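Local structure of 3',5'-cyclic-nucleotide phosphodiesterase 1 (Saccharomyces cerevisiae, 4OJV) at residues S255-E258 with E259-Y263; I301-L304 with S305-N308; L344-L347 with A348-N352. The protein belongs to the class-II phosphodiesterases of the metallo-hydrolase/oxidoreductase clan and holds zinc ions at two adjoining sites. All blocks are in the same frame, centred on the assembly; numbering follows the deposited sequence.

Each contact lies within one of three neighbouring helices, 256-267, 297-311 and 336-350, with contact 2 between the other two. Its centre lies about 11 Å from that of each, and contacts 1 and 3 do not touch. Contact 1 turns leucine and aromatic side chains inward and puts Glu258 and the Lys194-bridged Glu259 on the outer side. Contact 2 is hydrophobic where Ile301 meets helix 336-350, and polar and hydrated around Glu303 and Asn306. Contact 3, at the end of its helix, is the most exposed. Contacts 1 and 3 both belong to beta-alpha-beta units. Side-chain hydrogen bonds join neighbours: Trp261 to Glu303, Arg351 to Asn302.

Contact 1. Residues S255-E258 with E259-Y263; sequences SLLE and EFWSY
Leu257 and Trp261, one helical turn apart, lie side by side and point the same way, with Leu257 CB 4.3 Å from Trp261 CD1. In both residues CG stands beside the backbone N (chi1 -75° in Leu257, -56° in Trp261), which lays the indole back along the preceding turn. Trp261 CD1 therefore comes within 3.1 Å of Leu257 O, and the carbonyl oxygen approaches the indole obliquely while it accepts the hydrogen bond from Trp261 N. NE1, passing beside Leu257, donates to Glu303 OE1 of helix 297-311.

Phe260 leaves the helix in another direction, yet the two rings meet: Phe260 CD2 sits 3.6 Å above one face of the indole, offset to its rim, and Trp261 CZ3 lies at the edge of the phenyl in its plane. On its own side, Phe260 makes edge-to-face contacts with Phe209 and Phe227.

Toward the surface, Ser262 grips Glu258 O twice. Its backbone N (2.9 Å to Glu258 O) and its OG (2.8 Å to Glu258 O) arrive from opposite faces of the carbonyl plane, and the second bond fixes the rotation of the hydroxyl. Glu259 runs extended past the first turn, its CG 3.3 Å from Ser255 O, so that methylene rather than carboxylate brushes that carbonyl; OE1 is taken by a salt bridge to Lys194. Ser255 holds the N-cap position without a side-chain capping bond.

Leu256, Leu257 and Phe260 turn inward, where they pack on strands 204-215 and 222-232. This is the amphipathic helix of a beta-alpha-beta crossover, carrying the chain from strand 238-242 to the parallel strand 273-279, consistent with the alpha-beta/beta-alpha sandwich of the metallo-beta-lactamase fold.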
loop_
_atom_site.group_PDB
_atom_site.type_symbol
_atom_site.label_atom_id
_atom_site.label_comp_id
_atom_site.label_asym_id
_atom_site.label_seq_id
_atom_site.Cartn_x
_atom_site.Cartn_y
_atom_site.Cartn_z
ATOM N N SER A 255 -13.132 -2.873 -30.886
ATOM C CA SER A 255 -13.559 -1.555 -30.414
ATOM C C SER A 255 -14.361 -1.713 -29.126
ATOM O O SER A 255 -15.569 -1.473 -29.090
ATOM C CB SER A 255 -14.387 -0.826 -31.480
ATOM O OG SER A 255 -13.637 -0.621 -32.663
ATOM N N LEU A 256 -13.668 -2.124 -28.066
ATOM C CA LEU A 256 -14.285 -2.376 -26.769
ATOM C C LEU A 256 -14.968 -1.145 -26.190
ATOM O O LEU A 256 -16.065 -1.256 -25.643
ATOM C CB LEU A 256 -13.257 -2.935 -25.787
ATOM C CG LEU A 256 -12.692 -4.329 -26.097
ATOM C CD1 LEU A 256 -11.615 -4.718 -25.097
ATOM C CD2 LEU A 256 -13.783 -5.391 -26.141
ATOM N N LEU A 257 -14.340 0.023 -26.324
ATOM C CA LEU A 257 -14.955 1.259 -25.844
ATOM C C LEU A 257 -16.206 1.641 -26.634
ATOM O O LEU A 257 -17.199 2.038 -26.042
ATOM C CB LEU A 257 -13.944 2.406 -25.797
ATOM C CG LEU A 257 -12.968 2.307 -24.617
ATOM C CD1 LEU A 257 -11.774 3.218 -24.828
ATOM C CD2 LEU A 257 -13.649 2.612 -23.284
ATOM N N GLU A 258 -16.164 1.505 -27.961
ATOM C CA GLU A 258 -17.353 1.745 -28.773
ATOM C C GLU A 258 -18.507 0.835 -28.350
ATOM O O GLU A 258 -19.637 1.300 -28.227
ATOM C CB GLU A 258 -17.039 1.585 -30.262
ATOM C CG GLU A 258 -18.141 2.070 -31.197
ATOM C CD GLU A 258 -17.698 2.102 -32.647
ATOM O OE1 GLU A 258 -17.116 1.100 -33.124
ATOM O OE2 GLU A 258 -17.934 3.131 -33.311
ATOM N N GLU A 259 -18.215 -0.445 -28.120
ATOM C CA GLU A 259 -19.208 -1.389 -27.605
ATOM C C GLU A 259 -19.787 -0.883 -26.284
ATOM O O GLU A 259 -21.002 -0.911 -26.072
ATOM C CB GLU A 259 -18.599 -2.776 -27.394
ATOM C CG GLU A 259 -18.187 -3.504 -28.663
ATOM C CD GLU A 259 -17.552 -4.852 -28.379
ATOM O OE1 GLU A 259 -17.884 -5.470 -27.344
ATOM O OE2 GLU A 259 -16.722 -5.296 -29.196
ATOM N N PHE A 260 -18.914 -0.408 -25.397
ATOM C CA PHE A 260 -19.362 0.068 -24.103
ATOM C C PHE A 260 -20.264 1.300 -24.215
ATOM O O PHE A 260 -21.367 1.316 -23.650
ATOM C CB PHE A 260 -18.187 0.359 -23.169
ATOM C CG PHE A 260 -18.635 0.818 -21.816
ATOM C CD1 PHE A 260 -19.149 -0.109 -20.910
ATOM C CD2 PHE A 260 -18.628 2.162 -21.470
ATOM C CE1 PHE A 260 -19.610 0.295 -19.668
ATOM C CE2 PHE A 260 -19.089 2.572 -20.233
ATOM C CZ PHE A 260 -19.583 1.639 -19.337
ATOM N N TRP A 261 -19.804 2.333 -24.925
ATOM C CA TRP A 261 -20.598 3.557 -25.026
ATOM C C TRP A 261 -21.899 3.318 -25.734
ATOM O O TRP A 261 -22.906 3.927 -25.387
ATOM C CB TRP A 261 -19.839 4.690 -25.709
ATOM C CG TRP A 261 -18.516 5.043 -25.078
ATOM C CD1 TRP A 261 -17.279 5.108 -25.707
ATOM C CD2 TRP A 261 -18.257 5.407 -23.677
ATOM N NE1 TRP A 261 -16.295 5.470 -24.816
ATOM C CE2 TRP A 261 -16.817 5.664 -23.583
ATOM C CE3 TRP A 261 -19.045 5.548 -22.537
ATOM C CZ2 TRP A 261 -16.213 6.035 -22.388
ATOM C CZ3 TRP A 261 -18.424 5.925 -21.339
ATOM C CH2 TRP A 261 -17.040 6.155 -21.269
ATOM N N SER A 262 -21.881 2.426 -26.724
ATOM C CA SER A 262 -23.104 2.060 -27.441
ATOM C C SER A 262 -24.109 1.414 -26.493
ATOM O O SER A 262 -25.297 1.742 -26.517
ATOM C CB SER A 262 -22.792 1.128 -28.611
ATOM O OG SER A 262 -22.011 1.790 -29.591
ATOM N N TYR A 263 -23.627 0.518 -25.634
ATOM C CA TYR A 263 -24.490 -0.131 -24.652
ATOM C C TYR A 263 -25.096 0.892 -23.691
ATOM O O TYR A 263 -26.296 0.850 -23.401
ATOM C CB TYR A 263 -23.706 -1.194 -23.876
ATOM C CG TYR A 263 -24.548 -2.029 -22.935
ATOM C CD1 TYR A 263 -24.879 -1.565 -21.664
ATOM C CD2 TYR A 263 -25.001 -3.293 -23.311
ATOM C CE1 TYR A 263 -25.648 -2.325 -20.798
ATOM C CE2 TYR A 263 -25.772 -4.063 -22.450
ATOM C CZ TYR A 263 -26.090 -3.576 -21.195
ATOM O OH TYR A 263 -26.853 -4.335 -20.334
#

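Contact 2. Residues I301-L304 with S305-N308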
loop_
_atom_site.group_PDB
_atom_site.type_symbol
_atom_site.label_atom_id
_atom_site.label_comp_id
_atom_site.label_asym_id
_atom_site.label_seq_id
_atom_site.Cartn_x
_atom_site.Cartn_y
_atom_site.Cartn_z
ATOM N N ILE A 301 -11.587 13.155 -23.432
ATOM C CA ILE A 301 -12.596 13.974 -24.107
ATOM C C ILE A 301 -13.068 13.312 -25.410
ATOM O O ILE A 301 -14.258 13.353 -25.725
ATOM C CB ILE A 301 -12.120 15.435 -24.309
ATOM C CG1 ILE A 301 -12.041 16.178 -22.964
ATOM C CG2 ILE A 301 -13.020 16.197 -25.287
ATOM C CD1 ILE A 301 -13.372 16.421 -22.269
ATOM N N ASN A 302 -12.165 12.655 -26.137
ATOM C CA ASN A 302 -12.579 11.938 -27.350
ATOM C C ASN A 302 -13.577 10.826 -27.041
ATOM O O ASN A 302 -14.546 10.628 -27.782
ATOM C CB ASN A 302 -11.380 11.357 -28.104
ATOM C CG ASN A 302 -10.587 12.410 -28.853
ATOM O OD1 ASN A 302 -11.003 13.559 -28.969
ATOM N ND2 ASN A 302 -9.429 12.014 -29.367
ATOM N N GLU A 303 -13.346 10.101 -25.947
ATOM C CA GLU A 303 -14.276 9.063 -25.519
ATOM C C GLU A 303 -15.635 9.635 -25.132
ATOM O O GLU A 303 -16.674 9.115 -25.551
ATOM C CB GLU A 303 -13.685 8.213 -24.381
ATOM C CG GLU A 303 -12.471 7.378 -24.792
ATOM C CD GLU A 303 -12.731 6.480 -25.997
ATOM O OE1 GLU A 303 -13.851 5.938 -26.123
ATOM O OE2 GLU A 303 -11.811 6.311 -26.828
ATOM N N LEU A 304 -15.629 10.714 -24.357
ATOM C CA LEU A 304 -16.875 11.381 -23.978
ATOM C C LEU A 304 -17.598 11.959 -25.195
ATOM O O LEU A 304 -18.828 11.926 -25.257
ATOM C CB LEU A 304 -16.615 12.441 -22.913
ATOM C CG LEU A 304 -16.097 11.920 -21.569
ATOM C CD1 LEU A 304 -15.667 13.086 -20.700
ATOM C CD2 LEU A 304 -17.153 11.079 -20.867
ATOM N N SER A 305 -16.834 12.439 -26.176
ATOM C CA SER A 305 -17.409 12.917 -27.438
ATOM C C SER A 305 -18.120 11.774 -28.174
ATOM O O SER A 305 -19.201 11.970 -28.743
ATOM C CB SER A 305 -16.309 13.512 -28.312
ATOM O OG SER A 305 -15.882 14.764 -27.806
ATOM N N ASN A 306 -17.525 10.578 -28.158
ATOM C CA ASN A 306 -18.155 9.401 -28.750
ATOM C C ASN A 306 -19.475 9.055 -28.057
ATOM O O ASN A 306 -20.484 8.798 -28.724
ATOM C CB ASN A 306 -17.207 8.198 -28.762
ATOM C CG ASN A 306 -16.016 8.396 -29.683
ATOM O OD1 ASN A 306 -15.996 9.297 -30.528
ATOM N ND2 ASN A 306 -15.008 7.546 -29.521
ATOM N N LEU A 307 -19.482 9.073 -26.724
ATOM C CA LEU A 307 -20.715 8.867 -25.978
ATOM C C LEU A 307 -21.758 9.930 -26.338
ATOM O O LEU A 307 -22.938 9.618 -26.525
ATOM C CB LEU A 307 -20.440 8.869 -24.470
ATOM C CG LEU A 307 -21.680 8.704 -23.578
ATOM C CD1 LEU A 307 -22.412 7.393 -23.843
ATOM C CD2 LEU A 307 -21.299 8.821 -22.110
ATOM N N ASN A 308 -21.312 11.177 -26.431
ATOM C CA ASN A 308 -22.177 12.285 -26.821
ATOM C C ASN A 308 -22.836 12.056 -28.183
ATOM O O ASN A 308 -24.046 12.250 -28.333
ATOM C CB ASN A 308 -21.383 13.582 -26.829
ATOM C CG ASN A 308 -22.250 14.788 -27.096
ATOM O OD1 ASN A 308 -23.281 14.970 -26.453
ATOM N ND2 ASN A 308 -21.825 15.631 -28.030
HETATM O O HOH W 1 -14.868 4.824 -28.476
#
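Ser305 and Ile301 meet in the tight part of this stretch of helix. Ile301 O accepts two hydrogen bonds from the one serine, from its backbone N at 2.8 Å and from its OG at 3.0 Å. The hydroxyl stands above the carbonyl plane, 41° out of it, whereas the amide is tilted from that plane by about half as much. A chi1 of -73° brings OG back over the preceding turn, where it also lies 4.1 Å from Ile301 CG2. The isoleucine itself packs closely on Leu344, Leu347 and Ala348 of helix 336-350, a purely hydrophobic meeting. Further round, Leu307 packs against Trp261 and Val264 of helix 256-267.

The loose side belongs to Asn306 and a water, with the buried Glu303 as its boundary. Glu303 and Asn306 slant across each other with carboxylate and amide planes perpendicular, and Glu303 OE1 stays 3.9 Å from Asn306 ND2, too far for a direct bond. The water closes the distance, donating to Glu303 OE1 at 2.8 Å and accepting from Asn306 ND2 at 2.9 Å. The same OE1 also receives the N-H of Trp261 from helix 256-267. Asn306 packs its CG 3.3 Å from Asn302 O, so the amide carbon rests on that carbonyl while the nitrogen turns to the water. Asn302 sends its own OD1 to Arg351, beyond the end of helix 336-350.

Chemically, the stretch is divided between a serine whose hydroxyl bonds back to the backbone, with a weak further bond from Arg351, and a glutamate whose OE1 takes the indole N-H and a water. With two donors converging on OE1, the buried carboxylate is probably stabilised in its ionised form, and the water joins it to the exposed Asn306.

Contact 3. Residues L344-L347 with A348-N352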
loop_
_atom_site.group_PDB
_atom_site.type_symbol
_atom_site.label_atom_id
_atom_site.label_comp_id
_atom_site.label_asym_id
_atom_site.label_seq_id
_atom_site.Cartn_x
_atom_site.Cartn_y
_atom_site.Cartn_z
ATOM N N LEU A 344 -9.333 19.375 -19.254
ATOM C CA LEU A 344 -10.589 18.700 -19.574
ATOM C C LEU A 344 -11.733 19.691 -19.784
ATOM O O LEU A 344 -12.508 19.557 -20.739
ATOM C CB LEU A 344 -10.961 17.695 -18.485
ATOM C CG LEU A 344 -10.132 16.411 -18.433
ATOM C CD1 LEU A 344 -10.417 15.658 -17.144
ATOM C CD2 LEU A 344 -10.396 15.520 -19.629
ATOM N N ARG A 345 -11.837 20.678 -18.903
ATOM C CA ARG A 345 -12.900 21.682 -19.021
ATOM C C ARG A 345 -12.747 22.508 -20.299
ATOM O O ARG A 345 -13.740 22.802 -20.980
ATOM C CB ARG A 345 -12.942 22.575 -17.786
ATOM C CG ARG A 345 -13.518 21.870 -16.572
ATOM C CD ARG A 345 -13.455 22.754 -15.344
ATOM N NE ARG A 345 -14.111 22.116 -14.203
ATOM C CZ ARG A 345 -13.954 22.490 -12.938
ATOM N NH1 ARG A 345 -13.146 23.494 -12.625
ATOM N NH2 ARG A 345 -14.599 21.848 -11.973
ATOM N N PHE A 346 -11.503 22.851 -20.630
ATOM C CA PHE A 346 -11.226 23.601 -21.855
ATOM C C PHE A 346 -11.617 22.788 -23.089
ATOM O O PHE A 346 -12.296 23.296 -23.989
ATOM C CB PHE A 346 -9.750 24.006 -21.927
ATOM C CG PHE A 346 -9.386 24.744 -23.189
ATOM C CD1 PHE A 346 -9.011 24.048 -24.335
ATOM C CD2 PHE A 346 -9.424 26.135 -23.232
ATOM C CE1 PHE A 346 -8.683 24.723 -25.503
ATOM C CE2 PHE A 346 -9.093 26.816 -24.398
ATOM C CZ PHE A 346 -8.725 26.107 -25.531
ATOM N N LEU A 347 -11.200 21.526 -23.130
ATOM C CA LEU A 347 -11.470 20.669 -24.276
ATOM C C LEU A 347 -12.955 20.344 -24.410
ATOM O O LEU A 347 -13.474 20.262 -25.525
ATOM C CB LEU A 347 -10.623 19.393 -24.235
ATOM C CG LEU A 347 -9.119 19.553 -24.489
ATOM C CD1 LEU A 347 -8.374 18.290 -24.078
ATOM C CD2 LEU A 347 -8.821 19.910 -25.943
ATOM N N ALA A 348 -13.643 20.191 -23.281
ATOM C CA ALA A 348 -15.084 19.961 -23.302
ATOM C C ALA A 348 -15.818 21.165 -23.905
ATOM O O ALA A 348 -16.732 20.991 -24.718
ATOM C CB ALA A 348 -15.612 19.638 -21.910
ATOM N N GLU A 349 -15.407 22.370 -23.510
ATOM C CA GLU A 349 -15.980 23.615 -24.042
ATOM C C GLU A 349 -15.707 23.752 -25.538
ATOM O O GLU A 349 -16.595 24.138 -26.296
ATOM C CB GLU A 349 -15.437 24.832 -23.283
ATOM C CG GLU A 349 -16.085 26.164 -23.657
ATOM C CD GLU A 349 -17.352 26.438 -22.872
ATOM O OE1 GLU A 349 -17.255 26.705 -21.654
ATOM O OE2 GLU A 349 -18.445 26.405 -23.475
ATOM N N GLU A 350 -14.481 23.432 -25.950
ATOM C CA GLU A 350 -14.065 23.491 -27.355
ATOM C C GLU A 350 -14.858 22.500 -28.212
ATOM O O GLU A 350 -15.205 22.799 -29.362
ATOM C CB GLU A 350 -12.558 23.220 -27.455
ATOM C CG GLU A 350 -11.975 23.236 -28.859
ATOM C CD GLU A 350 -10.464 23.109 -28.842
ATOM O OE1 GLU A 350 -9.783 24.137 -28.635
ATOM O OE2 GLU A 350 -9.961 21.983 -29.033
ATOM N N ARG A 351 -15.160 21.339 -27.636
ATOM C CA ARG A 351 -15.923 20.279 -28.305
ATOM C C ARG A 351 -17.439 20.416 -28.131
ATOM O O ARG A 351 -18.191 19.540 -28.568
ATOM C CB ARG A 351 -15.483 18.896 -27.807
ATOM C CG ARG A 351 -14.075 18.481 -28.203
ATOM C CD ARG A 351 -14.014 17.981 -29.637
ATOM N NE ARG A 351 -12.665 17.551 -29.990
ATOM C CZ ARG A 351 -12.195 16.319 -29.808
ATOM N NH1 ARG A 351 -12.965 15.375 -29.276
ATOM N NH2 ARG A 351 -10.951 16.030 -30.164
ATOM N N ASN A 352 -17.873 21.500 -27.485
ATOM C CA ASN A 352 -19.298 21.766 -27.227
ATOM C C ASN A 352 -20.055 20.561 -26.651
ATOM O O ASN A 352 -21.033 20.094 -27.223
ATOM C CB ASN A 352 -20.010 22.314 -28.483
ATOM C CG ASN A 352 -19.513 23.691 -28.894
ATOM O OD1 ASN A 352 -18.349 23.865 -29.256
ATOM N ND2 ASN A 352 -20.408 24.676 -28.862
#
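Glu350 crosses Phe346 obliquely and runs alongside Leu347, and the path of its side chain explains the contact. Its CB rests on two carbonyls of the preceding turn, 3.5 Å from Phe346 O and 3.6 Å from Leu347 O. CG stands opposite the backbone N (chi1 180°), and the extended chain then carries CD to 4.1 Å from Phe346 CE1. At the tip the carboxylate divides its oxygens: OE1 lies 3.4 Å from Phe346 CE1, approaching the ring obliquely, while OE2 lies 3.9 Å from Leu347 CD2. Ring and carboxylate planes stand 75° apart, and the leucine points the same way as the glutamate.

The helix stops just beyond, where Asn352 takes positive phi and closes a Schellman motif. Arg351 reaches across to Asn302 OD1 on helix 297-311, and Leu344 and Leu347 pack on Ile301 of that same helix. Arg345 donates through NH2 to Ile358 O, in strand 357-360. Helix 336-350 thus links strand 321-325 to the parallel strand 357-360, with helix 297-311 beside it.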